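Local coordinates for VP4 protein (Tellina virus 1, PDB 3P06) that probably cleaves the birnavirus polyprotein as its serine protease domain, freeing the capsid-protein precursor, and is caught here as an intramolecular acyl-enzyme, at residues L70-A75 against A109-E114; V14-D17 against I22-G25; V3-V8 against S35-N40; T124-V127 against L132-N135; Q140-V145 against I151-N156. All coordinates share one frame; numbering follows the deposited sequence.

Contact 1 (L70-A75 against A109-E114); sequences LPIKGA and AADTLE
Asp111, the last helical residue of 104-111, spreads its carboxylate across two successive backbone amides of the loop 70-75. Lys73 N donates to Asp111 OD2 over 2.9 Å, a nearly straight bond that reaches the oxygen from above the carboxylate plane. Gly74 N donates to Asp111 OD1 over 3.0 Å on its syn side, with the more bent angle of 147°. Gripped at both oxygens, the group can hardly rotate about its CB-CG bond. A CG anti to the backbone N (chi1 -166°) is what swings the carboxylate off the helix toward these donors. Ile72 supplies the apolar flank, its CG2 resting 3.6 Å from Asp111 CG, while glycine at 74 leaves the ground beside OD1 clear of a side chain. A water gives a hydrogen bond of 3.0 Å to Ala75 O; its approach to Asp111 OD1 is too short to be trusted.

Further out, Pro71 centres an inverse gamma turn, and Ile72 O takes a bond from Thr49. Lys31 reaches the carbonyls of Ala110 and Leu113, probably easing the negative end of the helix where the aspartate also sits. The arrangement is that of an acidic side chain at a helix C terminus pinning the loop that leads into strand 75-81, a surface tie within this peptidase S50 fold.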
# COMPACT_ATOMS: atom_id res chain seq x y z
N LEU A 70 3.81 -13.87 -5.03
CA LEU A 70 2.70 -13.53 -4.15
C LEU A 70 1.43 -14.34 -4.47
O LEU A 70 1.14 -14.61 -5.63
CB LEU A 70 2.39 -12.00 -4.18
CG LEU A 70 3.50 -11.11 -3.66
CD1 LEU A 70 3.29 -9.59 -4.04
CD2 LEU A 70 3.61 -11.33 -2.16
N PRO A 71 0.67 -14.71 -3.42
CA PRO A 71 -0.60 -15.48 -3.57
C PRO A 71 -1.76 -14.52 -3.90
O PRO A 71 -2.73 -14.46 -3.18
CB PRO A 71 -0.79 -16.15 -2.18
CG PRO A 71 0.00 -15.26 -1.24
CD PRO A 71 0.99 -14.40 -2.01
N ILE A 72 -1.60 -13.70 -4.92
CA ILE A 72 -2.62 -12.75 -5.33
C ILE A 72 -3.23 -13.37 -6.60
O ILE A 72 -2.49 -13.71 -7.56
CB ILE A 72 -1.99 -11.36 -5.62
CG1 ILE A 72 -1.52 -10.70 -4.29
CG2 ILE A 72 -2.94 -10.47 -6.44
CD1 ILE A 72 -0.71 -9.48 -4.49
N LYS A 73 -4.56 -13.55 -6.60
CA LYS A 73 -5.25 -14.17 -7.76
C LYS A 73 -5.92 -13.15 -8.67
O LYS A 73 -6.08 -13.42 -9.84
CB LYS A 73 -6.26 -15.24 -7.29
CG LYS A 73 -5.58 -16.16 -6.29
CD LYS A 73 -6.32 -17.41 -6.04
CE LYS A 73 -7.42 -17.22 -5.03
NZ LYS A 73 -8.23 -18.49 -5.08
N GLY A 74 -6.29 -11.98 -8.16
CA GLY A 74 -6.96 -10.99 -8.99
C GLY A 74 -6.01 -9.86 -9.45
O GLY A 74 -4.76 -10.02 -9.41
N ALA A 75 -6.58 -8.75 -9.90
CA ALA A 75 -5.76 -7.59 -10.34
C ALA A 75 -5.61 -6.64 -9.16
O ALA A 75 -6.58 -6.43 -8.41
CB ALA A 75 -6.41 -6.90 -11.55
N ALA A 109 -3.44 -8.45 1.35
CA ALA A 109 -4.64 -8.20 2.14
C ALA A 109 -5.76 -7.61 1.26
O ALA A 109 -6.91 -8.01 1.42
CB ALA A 109 -4.35 -7.32 3.36
N ALA A 110 -5.45 -6.74 0.30
CA ALA A 110 -6.45 -6.14 -0.59
C ALA A 110 -7.01 -7.25 -1.51
O ALA A 110 -8.24 -7.26 -1.82
CB ALA A 110 -5.88 -5.08 -1.44
N ASP A 111 -6.15 -8.18 -1.93
CA ASP A 111 -6.64 -9.28 -2.84
C ASP A 111 -7.73 -10.19 -2.23
O ASP A 111 -8.67 -10.66 -2.93
CB ASP A 111 -5.51 -10.15 -3.35
CG ASP A 111 -5.97 -11.03 -4.52
OD1 ASP A 111 -6.39 -10.46 -5.58
OD2 ASP A 111 -5.94 -12.28 -4.39
N THR A 112 -7.63 -10.44 -0.92
CA THR A 112 -8.61 -11.34 -0.27
C THR A 112 -9.57 -10.55 0.63
O THR A 112 -10.26 -11.13 1.44
CB THR A 112 -7.91 -12.47 0.53
OG1 THR A 112 -6.94 -11.88 1.42
CG2 THR A 112 -7.19 -13.48 -0.45
N LEU A 113 -9.61 -9.24 0.45
CA LEU A 113 -10.59 -8.38 1.10
C LEU A 113 -11.96 -8.63 0.51
O LEU A 113 -12.17 -8.48 -0.71
CB LEU A 113 -10.22 -6.93 0.91
CG LEU A 113 -10.90 -5.82 1.69
CD1 LEU A 113 -10.81 -6.09 3.17
CD2 LEU A 113 -10.23 -4.52 1.34
N GLU A 114 -12.90 -9.05 1.34
CA GLU A 114 -14.23 -9.37 0.80
C GLU A 114 -15.28 -8.37 1.22
O GLU A 114 -16.44 -8.49 0.83
CB GLU A 114 -14.64 -10.81 1.20
CG GLU A 114 -13.58 -11.86 0.83
CD GLU A 114 -13.56 -12.18 -0.66
OE1 GLU A 114 -12.53 -12.72 -1.14
OE2 GLU A 114 -14.57 -11.94 -1.36
O HOH W 1 -7.59 -8.37 -6.38

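Contact 2 (V14-D17 against I22-G25); sequences VLMD and ISGG
Met16, a selenomethionine, folds back over Gly25 because its chain bends at chi3 (-62°), which carries CE to 3.5 Å from Gly25 N. Glycine suits position 25, since with no side chain of its own it gives that methyl its place. Val14 lies on the same face of the sheet, and its CG2, set between the backbone N and the carbonyl carbon, rests 3.6 Å from Gly25 C. On the other face, Ile22 turns CD1 toward the carboxylate of Asp17, the two side chains crossing at a slant with Asp17 OD2 3.4 Å from Ile22 CD1. Next to them Leu15 CB meets Ile22 CG2 at 4.1 Å.

Between these two layers of side chains, strands 9-18 and 21-31 form an antiparallel hairpin. Val14 and Gly25 are a hydrogen-bonded pair, with Gly25 N to Val14 O at 2.8 Å and a return bond from Val14 N to Gly25 O. Met16 and Ser23 repeat the pattern with two more bonds of 2.8 Å, Met16 N to Ser23 O and Ser23 N to Met16 O. The alternate pairs, Leu15 with Gly24 and Asp17 with Ile22, lack such bonds. There Gly24 CA sits 3.4 Å from Val14 O in a CA-H...O contact.

Leu15 and Ile22 turn apolar surface to Leu144 of helix 138-149, and Leu15 also touches Lys141, the predicted active-site lysine. The four backbone bonds thus pair the facing N-H and C=O groups of Val14, Met16, Ser23 and Gly25, while the exposed Asp17, at the end of the Leu15 and Ile22 face, probably keeps its carboxylate toward solvent.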
# COMPACT_ATOMS: atom_id res chain seq x y z
N VAL A 14 4.42 5.06 2.74
CA VAL A 14 5.70 5.16 2.04
C VAL A 14 6.49 6.32 2.60
O VAL A 14 5.93 7.26 3.14
CB VAL A 14 5.55 5.34 0.48
CG1 VAL A 14 4.84 4.16 -0.07
CG2 VAL A 14 4.80 6.73 0.12
N LEU A 15 7.80 6.25 2.43
CA LEU A 15 8.71 7.32 2.83
C LEU A 15 9.43 7.88 1.61
O LEU A 15 9.71 7.12 0.70
CB LEU A 15 9.74 6.79 3.82
CG LEU A 15 9.17 6.18 5.11
CD1 LEU A 15 10.40 5.71 5.93
CD2 LEU A 15 8.37 7.18 5.91
N MSE A 16 9.73 9.19 1.60
CA MSE A 16 10.33 9.89 0.48
C MSE A 16 11.46 10.73 0.98
O MSE A 16 11.31 11.41 2.01
CB MSE A 16 9.34 10.79 -0.27
CG MSE A 16 8.36 9.95 -1.09
SE MSE A 16 6.60 10.73 -1.53
CE MSE A 16 5.94 10.95 0.32
N ASP A 17 12.57 10.68 0.26
CA ASP A 17 13.74 11.49 0.55
C ASP A 17 13.85 12.69 -0.43
O ASP A 17 13.99 12.51 -1.63
CB ASP A 17 14.98 10.62 0.43
CG ASP A 17 16.08 11.07 1.31
OD1 ASP A 17 16.34 12.31 1.43
OD2 ASP A 17 16.70 10.15 1.92
N ILE A 22 13.08 13.64 5.42
CA ILE A 22 12.37 12.43 5.05
C ILE A 22 10.94 12.81 5.26
O ILE A 22 10.63 13.36 6.31
CB ILE A 22 12.64 11.19 5.95
CG1 ILE A 22 14.13 10.84 6.07
CG2 ILE A 22 11.89 9.96 5.36
CD1 ILE A 22 14.77 10.35 4.77
N SER A 23 10.10 12.60 4.27
CA SER A 23 8.69 12.82 4.50
C SER A 23 7.93 11.52 4.23
O SER A 23 8.53 10.52 3.78
CB SER A 23 8.21 14.02 3.68
OG SER A 23 8.35 13.72 2.30
N GLY A 24 6.66 11.52 4.57
CA GLY A 24 5.84 10.33 4.52
C GLY A 24 4.65 10.56 3.59
O GLY A 24 4.25 11.69 3.39
N GLY A 25 4.16 9.48 2.97
CA GLY A 25 2.92 9.51 2.21
C GLY A 25 2.25 8.13 2.20
O GLY A 25 2.58 7.26 3.00

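Contact 3 (V3-V8 against S35-N40); sequences VELSAV and SEHIKN
Leu5 and His37 carry this contact, and their principal interaction is CH-pi. Leu5 CD2 stands over one face of the imidazole, 4.0 Å from the ring centroid and 24° off the ring normal, a little toward the CE1-NE2 side. Its sister methyl reaches the other part of the ring, with Leu5 CD1 3.8 Å from His37 CD2, so both methyls of the fork rest on the same face, one toward each end of the ring. A branched aliphatic chain suits the task, since its two methyls spread over the breadth of a flat ring. His37 is brought to meet them by a CG anti to the carbonyl carbon (chi1 -61°).

Plain van der Waals contact comes second. Val3 CG1 approaches His37 CE1 obliquely at 4.3 Å, a loose touch. On the face away from Leu5 lies CG of the preceding Glu36, so the imidazole is held between aliphatic groups.

Polar interactions lie around the pair and not between its segments. His37 NE2 is hydrogen-bonded to a bound glycerol, probably from the crystallisation liquor. Residues 35-37 form a short 3-10 segment in which Ile38 N bonds to Ser35 O at 3.2 Å. Gln95 braces the end of this segment and the loop after it, through His37 O, Lys39 N and Asn40 ND2.

Leu5 and Val3 belong to strand 2-6, which pairs with strand 88-92 and is outermost in a four-stranded antiparallel sheet. A loop histidine lying over an edge-strand leucine is surface packing; here it joins that sheet to the connection between strands 21-31 and 45-48.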
# COMPACT_ATOMS: atom_id res chain seq x y z
N VAL A 3 -7.43 12.78 -9.50
CA VAL A 3 -8.70 12.17 -9.83
C VAL A 3 -9.23 11.49 -8.56
O VAL A 3 -8.47 10.84 -7.82
CB VAL A 3 -8.47 11.16 -10.98
CG1 VAL A 3 -9.78 10.45 -11.41
CG2 VAL A 3 -7.95 11.93 -12.23
N GLU A 4 -10.53 11.63 -8.30
CA GLU A 4 -11.15 10.93 -7.21
C GLU A 4 -11.83 9.67 -7.75
O GLU A 4 -12.66 9.77 -8.65
CB GLU A 4 -12.23 11.75 -6.53
CG GLU A 4 -12.75 11.03 -5.27
CD GLU A 4 -14.28 10.92 -5.20
OE1 GLU A 4 -14.83 11.38 -4.16
OE2 GLU A 4 -14.94 10.35 -6.13
N LEU A 5 -11.57 8.51 -7.16
CA LEU A 5 -12.04 7.24 -7.71
C LEU A 5 -12.78 6.48 -6.61
O LEU A 5 -12.37 6.51 -5.44
CB LEU A 5 -10.84 6.37 -8.20
CG LEU A 5 -9.81 7.05 -9.11
CD1 LEU A 5 -8.65 6.15 -9.35
CD2 LEU A 5 -10.50 7.43 -10.48
N SER A 6 -13.89 5.81 -6.97
CA SER A 6 -14.50 4.81 -6.09
C SER A 6 -13.56 3.66 -6.09
O SER A 6 -13.20 3.20 -7.14
CB SER A 6 -15.78 4.24 -6.73
OG SER A 6 -16.73 5.25 -6.73
N ALA A 7 -13.19 3.13 -4.96
CA ALA A 7 -12.13 2.12 -4.95
C ALA A 7 -12.13 1.52 -3.60
O ALA A 7 -12.41 2.18 -2.59
CB ALA A 7 -10.75 2.79 -5.16
N VAL A 8 -11.73 0.27 -3.59
CA VAL A 8 -11.58 -0.44 -2.34
C VAL A 8 -10.19 -1.09 -2.40
O VAL A 8 -9.77 -1.55 -3.45
CB VAL A 8 -12.75 -1.45 -2.18
CG1 VAL A 8 -12.46 -2.52 -1.13
CG2 VAL A 8 -14.05 -0.66 -1.81
N SER A 35 -4.61 0.75 -14.16
CA SER A 35 -3.32 1.20 -14.75
C SER A 35 -3.48 2.47 -15.60
O SER A 35 -2.51 3.16 -15.87
CB SER A 35 -2.75 0.13 -15.64
OG SER A 35 -3.73 -0.22 -16.64
N GLU A 36 -4.71 2.80 -16.00
CA GLU A 36 -4.91 4.01 -16.76
C GLU A 36 -4.73 5.26 -15.85
O GLU A 36 -4.63 6.37 -16.35
CB GLU A 36 -6.29 3.99 -17.44
CG GLU A 36 -7.47 4.20 -16.43
CD GLU A 36 -7.98 2.85 -15.71
OE1 GLU A 36 -7.35 1.72 -15.87
OE2 GLU A 36 -9.03 2.97 -14.97
N HIS A 37 -4.69 5.10 -14.54
CA HIS A 37 -4.46 6.22 -13.64
C HIS A 37 -2.99 6.38 -13.21
O HIS A 37 -2.62 7.33 -12.49
CB HIS A 37 -5.39 6.12 -12.44
CG HIS A 37 -6.83 6.14 -12.84
ND1 HIS A 37 -7.42 7.27 -13.38
CD2 HIS A 37 -7.76 5.16 -12.93
CE1 HIS A 37 -8.69 7.01 -13.69
NE2 HIS A 37 -8.92 5.73 -13.41
N ILE A 38 -2.13 5.49 -13.71
CA ILE A 38 -0.68 5.61 -13.43
C ILE A 38 -0.14 6.78 -14.25
O ILE A 38 -0.25 6.80 -15.46
CB ILE A 38 0.07 4.32 -13.74
CG1 ILE A 38 -0.49 3.19 -12.88
CG2 ILE A 38 1.63 4.55 -13.63
CD1 ILE A 38 -0.13 1.77 -13.43
N LYS A 39 0.40 7.81 -13.60
CA LYS A 39 0.94 8.95 -14.38
C LYS A 39 2.46 9.15 -14.21
O LYS A 39 3.01 10.16 -14.62
CB LYS A 39 0.16 10.23 -14.10
CG LYS A 39 -1.33 10.16 -14.58
CD LYS A 39 -1.93 11.54 -14.87
CE LYS A 39 -3.42 11.42 -15.03
NZ LYS A 39 -3.68 10.71 -16.29
N ASN A 40 3.17 8.16 -13.64
CA ASN A 40 4.62 8.23 -13.60
C ASN A 40 5.11 7.15 -14.61
O ASN A 40 4.81 5.97 -14.42
CB ASN A 40 5.19 8.04 -12.19
CG ASN A 40 6.73 8.19 -12.16
OD1 ASN A 40 7.43 7.87 -13.12
ND2 ASN A 40 7.25 8.74 -11.09

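Contact 4 (T124-V127 against L132-N135); sequences TGAV and LSPN. With SO4 (sulfate ion), chain B.
Thr124 and Asn135 face each other beside a bound sulfate, the methyl Thr124 CG2 lying 3.8 Å from Asn135 ND2. Along the threonine side chain, CB stays behind, 4.0 Å from the sulfate O1. From it CG2 takes the place between the backbone N and the carbonyl carbon and also packs on Ala155. OG1, anti to the backbone N (chi1 -170°), is hydrogen-bonded to Lys141 NZ and lies 3.1 Å from sulfate O1. A hydroxyl with a methyl beside it suits this place, serving the lysine with one branch and the packing with the other. Asn135 ND2 also approaches the sulfate, but that contact is too short to weigh. Its OD1 takes a bond from Ala138 N, and the amides of Leu136 and Leu137 bind the sulfate too.

The two segments run into and out of the hairpin of strands 127-128 and 131-132, sharing its end pair, Val127 and Leu132, which is antiparallel and non-hydrogen-bonded. Thr124, close to the predicted nucleophile Ser102, sets the chain leading to the hairpin beside the predicted Ser-Lys active site, consistent with a threonine that positions the lysine.

Gly125 has phi 148°, a backbone shape that calls for glycine; a side chain here would also crowd Leu132 CD2, a methyl that lies 3.9 Å from Thr124 O. Farther along, Ser133 N donates to Ala126 O over 3.0 Å. Another bridge is made by a water that donates to Ser133 O and weakly accepts from Ala126 N. A second water gives a bond of 2.8 Å to Thr124 O.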
# COMPACT_ATOMS: atom_id res chain seq x y z
N THR A 124 2.04 -2.47 6.40
CA THR A 124 3.36 -2.44 5.74
C THR A 124 4.05 -3.79 5.91
O THR A 124 3.98 -4.40 7.00
CB THR A 124 4.31 -1.24 6.29
OG1 THR A 124 5.49 -1.09 5.48
CG2 THR A 124 4.79 -1.51 7.69
N GLY A 125 4.80 -4.20 4.88
CA GLY A 125 5.72 -5.32 5.00
C GLY A 125 5.84 -6.09 3.70
O GLY A 125 4.94 -6.05 2.86
N ALA A 126 6.95 -6.79 3.53
CA ALA A 126 7.21 -7.62 2.40
C ALA A 126 6.66 -9.00 2.75
O ALA A 126 6.47 -9.31 3.92
CB ALA A 126 8.72 -7.69 2.14
N VAL A 127 6.38 -9.82 1.75
CA VAL A 127 5.77 -11.14 2.00
C VAL A 127 6.66 -12.18 1.40
O VAL A 127 7.13 -12.02 0.27
CB VAL A 127 4.30 -11.26 1.45
CG1 VAL A 127 3.69 -12.72 1.64
CG2 VAL A 127 3.39 -10.18 2.09
N LEU A 132 4.87 -12.39 6.71
CA LEU A 132 5.47 -11.08 6.60
C LEU A 132 6.91 -11.22 7.00
O LEU A 132 7.20 -11.84 8.02
CB LEU A 132 4.76 -10.11 7.53
CG LEU A 132 3.57 -9.42 6.89
CD1 LEU A 132 2.41 -10.38 6.74
CD2 LEU A 132 3.14 -8.18 7.71
N SER A 133 7.82 -10.65 6.22
CA SER A 133 9.22 -10.55 6.62
C SER A 133 9.40 -9.82 7.93
O SER A 133 8.53 -9.06 8.33
CB SER A 133 9.99 -9.79 5.56
OG SER A 133 10.08 -10.59 4.41
N PRO A 134 10.56 -9.98 8.60
CA PRO A 134 10.69 -9.03 9.73
C PRO A 134 10.70 -7.55 9.25
O PRO A 134 11.09 -7.22 8.14
CB PRO A 134 11.99 -9.43 10.41
CG PRO A 134 12.60 -10.51 9.54
CD PRO A 134 11.55 -11.07 8.66
N ASN A 135 10.20 -6.68 10.07
CA ASN A 135 10.02 -5.34 9.62
C ASN A 135 11.27 -4.47 9.86
O ASN A 135 11.98 -4.70 10.83
CB ASN A 135 8.89 -4.80 10.41
CG ASN A 135 8.73 -3.37 10.20
OD1 ASN A 135 9.31 -2.55 10.93
ND2 ASN A 135 7.94 -3.04 9.16
S SO4 B . 8.85 -2.07 6.35
O1 SO4 B . 7.84 -3.08 6.14
O2 SO4 B . 8.43 -1.26 7.49
O3 SO4 B . 10.08 -2.77 6.65
O4 SO4 B . 9.15 -1.23 5.22
O HOH W 2 6.03 -5.69 8.39
O HOH W 3 7.63 -7.10 6.79

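Contact 5 (Q140-V145 against I151-N156); sequences QKQLLV and IGLAAN. With SO4 (sulfate ion), chain B.
The flat amide of Gln142 lies across Leu153, with the leucine CB beneath one of its faces. Gln142 OE1 is 3.8 Å from Leu153 CB and Gln142 NE2 3.9 Å from the same carbon, so neither end of the group is favoured. At the rim of the amide each polar atom has its own water. One water donates to Gln142 OE1 and, over 2.7 Å, to Ile151 O; the other accepts from Gln142 NE2 and, over 3.0 Å, from Leu153 N. NE2 also bonds to Arg159 O. These bonds at both ends would fix which way the amide is flipped and keep it flat over the leucine. The bend at chi2 (-77°) folds the glutamine back to this position. A glutamine serves well here, donating at one end and accepting at the other, with aliphatic carbons for packing.

Helix 138-149 and strand 153-155, the middle strand of a three-stranded parallel sheet, belong to a beta-alpha-beta crossover that starts from strand 122-123 and includes a hairpin on the way. Leu153 points from the strand toward the helix, and its CG, anti to the backbone N, sends CD2 to 4.0 Å from Gln142 CG. Leu153 CD2 also meets Lys141 CB, at 4.3 Å.

Beyond CB the chain of Lys141, the predicted active-site lysine, runs extended away from the strand toward Ser102, the predicted nucleophile. Its NZ lies 2.6 Å from O4 of the sulfate, a hydrogen bond.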
# COMPACT_ATOMS: atom_id res chain seq x y z
N GLN A 140 9.55 4.53 11.82
CA GLN A 140 9.56 5.70 10.94
C GLN A 140 8.23 5.92 10.18
O GLN A 140 7.85 7.09 9.99
CB GLN A 140 10.70 5.62 9.93
CG GLN A 140 12.05 5.55 10.55
CD GLN A 140 12.66 6.92 10.69
OE1 GLN A 140 11.97 7.92 10.99
NE2 GLN A 140 13.99 6.99 10.50
N LYS A 141 7.55 4.83 9.80
CA LYS A 141 6.22 4.95 9.12
C LYS A 141 5.15 5.37 10.11
O LYS A 141 4.23 6.12 9.77
CB LYS A 141 5.87 3.70 8.29
CG LYS A 141 6.85 3.58 7.11
CD LYS A 141 7.01 2.17 6.58
CE LYS A 141 7.64 2.26 5.18
NZ LYS A 141 7.61 0.84 4.82
N GLN A 142 5.29 4.92 11.35
CA GLN A 142 4.44 5.41 12.42
C GLN A 142 4.64 6.91 12.57
O GLN A 142 3.66 7.67 12.60
CB GLN A 142 4.71 4.69 13.80
CG GLN A 142 4.14 3.25 13.89
CD GLN A 142 2.62 3.21 14.12
OE1 GLN A 142 1.87 4.07 13.64
NE2 GLN A 142 2.17 2.19 14.79
N LEU A 143 5.90 7.33 12.68
CA LEU A 143 6.20 8.74 12.96
C LEU A 143 5.82 9.68 11.86
O LEU A 143 5.40 10.81 12.13
CB LEU A 143 7.74 8.95 13.19
CG LEU A 143 8.25 8.50 14.52
CD1 LEU A 143 9.80 8.42 14.48
CD2 LEU A 143 7.83 9.48 15.55
N LEU A 144 6.03 9.27 10.62
CA LEU A 144 5.89 10.19 9.50
C LEU A 144 4.61 10.01 8.74
O LEU A 144 4.27 10.85 7.92
CB LEU A 144 7.06 10.02 8.51
CG LEU A 144 8.44 10.43 9.13
CD1 LEU A 144 9.63 9.94 8.27
CD2 LEU A 144 8.52 11.93 9.46
N VAL A 145 3.90 8.90 8.95
CA VAL A 145 2.68 8.74 8.19
C VAL A 145 1.47 8.46 9.06
O VAL A 145 0.48 9.22 9.03
CB VAL A 145 2.79 7.58 7.12
CG1 VAL A 145 1.49 7.50 6.31
CG2 VAL A 145 3.98 7.82 6.20
N ILE A 151 -4.26 7.18 12.04
CA ILE A 151 -4.77 5.87 11.67
C ILE A 151 -3.80 4.80 12.18
O ILE A 151 -2.62 5.06 12.30
CB ILE A 151 -4.98 5.78 10.14
CG1 ILE A 151 -5.58 4.44 9.69
CG2 ILE A 151 -3.58 6.05 9.35
CD1 ILE A 151 -6.06 4.46 8.11
N GLY A 152 -4.29 3.64 12.56
CA GLY A 152 -3.42 2.50 12.97
C GLY A 152 -2.55 1.91 11.85
O GLY A 152 -2.87 1.97 10.64
N LEU A 153 -1.46 1.24 12.26
CA LEU A 153 -0.61 0.60 11.28
C LEU A 153 -0.41 -0.85 11.73
O LEU A 153 -0.12 -1.06 12.90
CB LEU A 153 0.73 1.29 11.29
CG LEU A 153 1.80 0.61 10.39
CD1 LEU A 153 1.46 0.67 8.88
CD2 LEU A 153 3.20 1.20 10.60
N ALA A 154 -0.54 -1.81 10.80
CA ALA A 154 -0.23 -3.21 11.06
C ALA A 154 1.09 -3.51 10.40
O ALA A 154 1.35 -3.03 9.29
CB ALA A 154 -1.29 -4.13 10.48
N ALA A 155 1.92 -4.29 11.09
CA ALA A 155 3.28 -4.62 10.55
C ALA A 155 3.79 -5.77 11.38
O ALA A 155 3.24 -6.03 12.46
CB ALA A 155 4.31 -3.41 10.70
N ASN A 156 4.87 -6.41 10.93
CA ASN A 156 5.51 -7.44 11.73
C ASN A 156 6.49 -6.74 12.70
O ASN A 156 7.71 -6.81 12.54
CB ASN A 156 6.23 -8.44 10.83
CG ASN A 156 6.82 -9.61 11.62
OD1 ASN A 156 6.78 -9.62 12.87
ND2 ASN A 156 7.34 -10.60 10.91
S SO4 B . 8.85 -2.07 6.35
O1 SO4 B . 7.84 -3.08 6.14
O2 SO4 B . 8.43 -1.26 7.49
O3 SO4 B . 10.08 -2.77 6.65
O4 SO4 B . 9.15 -1.23 5.22
O HOH W 4 -0.65 4.60 14.15
O HOH W 5 -0.85 1.63 15.18

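From the N terminus, contact 3 closes the first loop, joining 3-8 to 35-40, and contact 2 lies wholly within it as the hairpin of strands 9-18 and 21-31. Contact 1 then closes the loop from 70-75 to 109-114, which includes Ser102. After it come contact 4, around the short hairpin of 127-132, and contact 5, which brings helix 138-149 back to strand 153-155. None of the loops cross. Contact 1 touches contact 3 through Leu113 and Val8, and contact 4 through Leu70 and Val127. Contacts 4 and 5 share the sulfate, and Val145 packs contact 5 against contact 2.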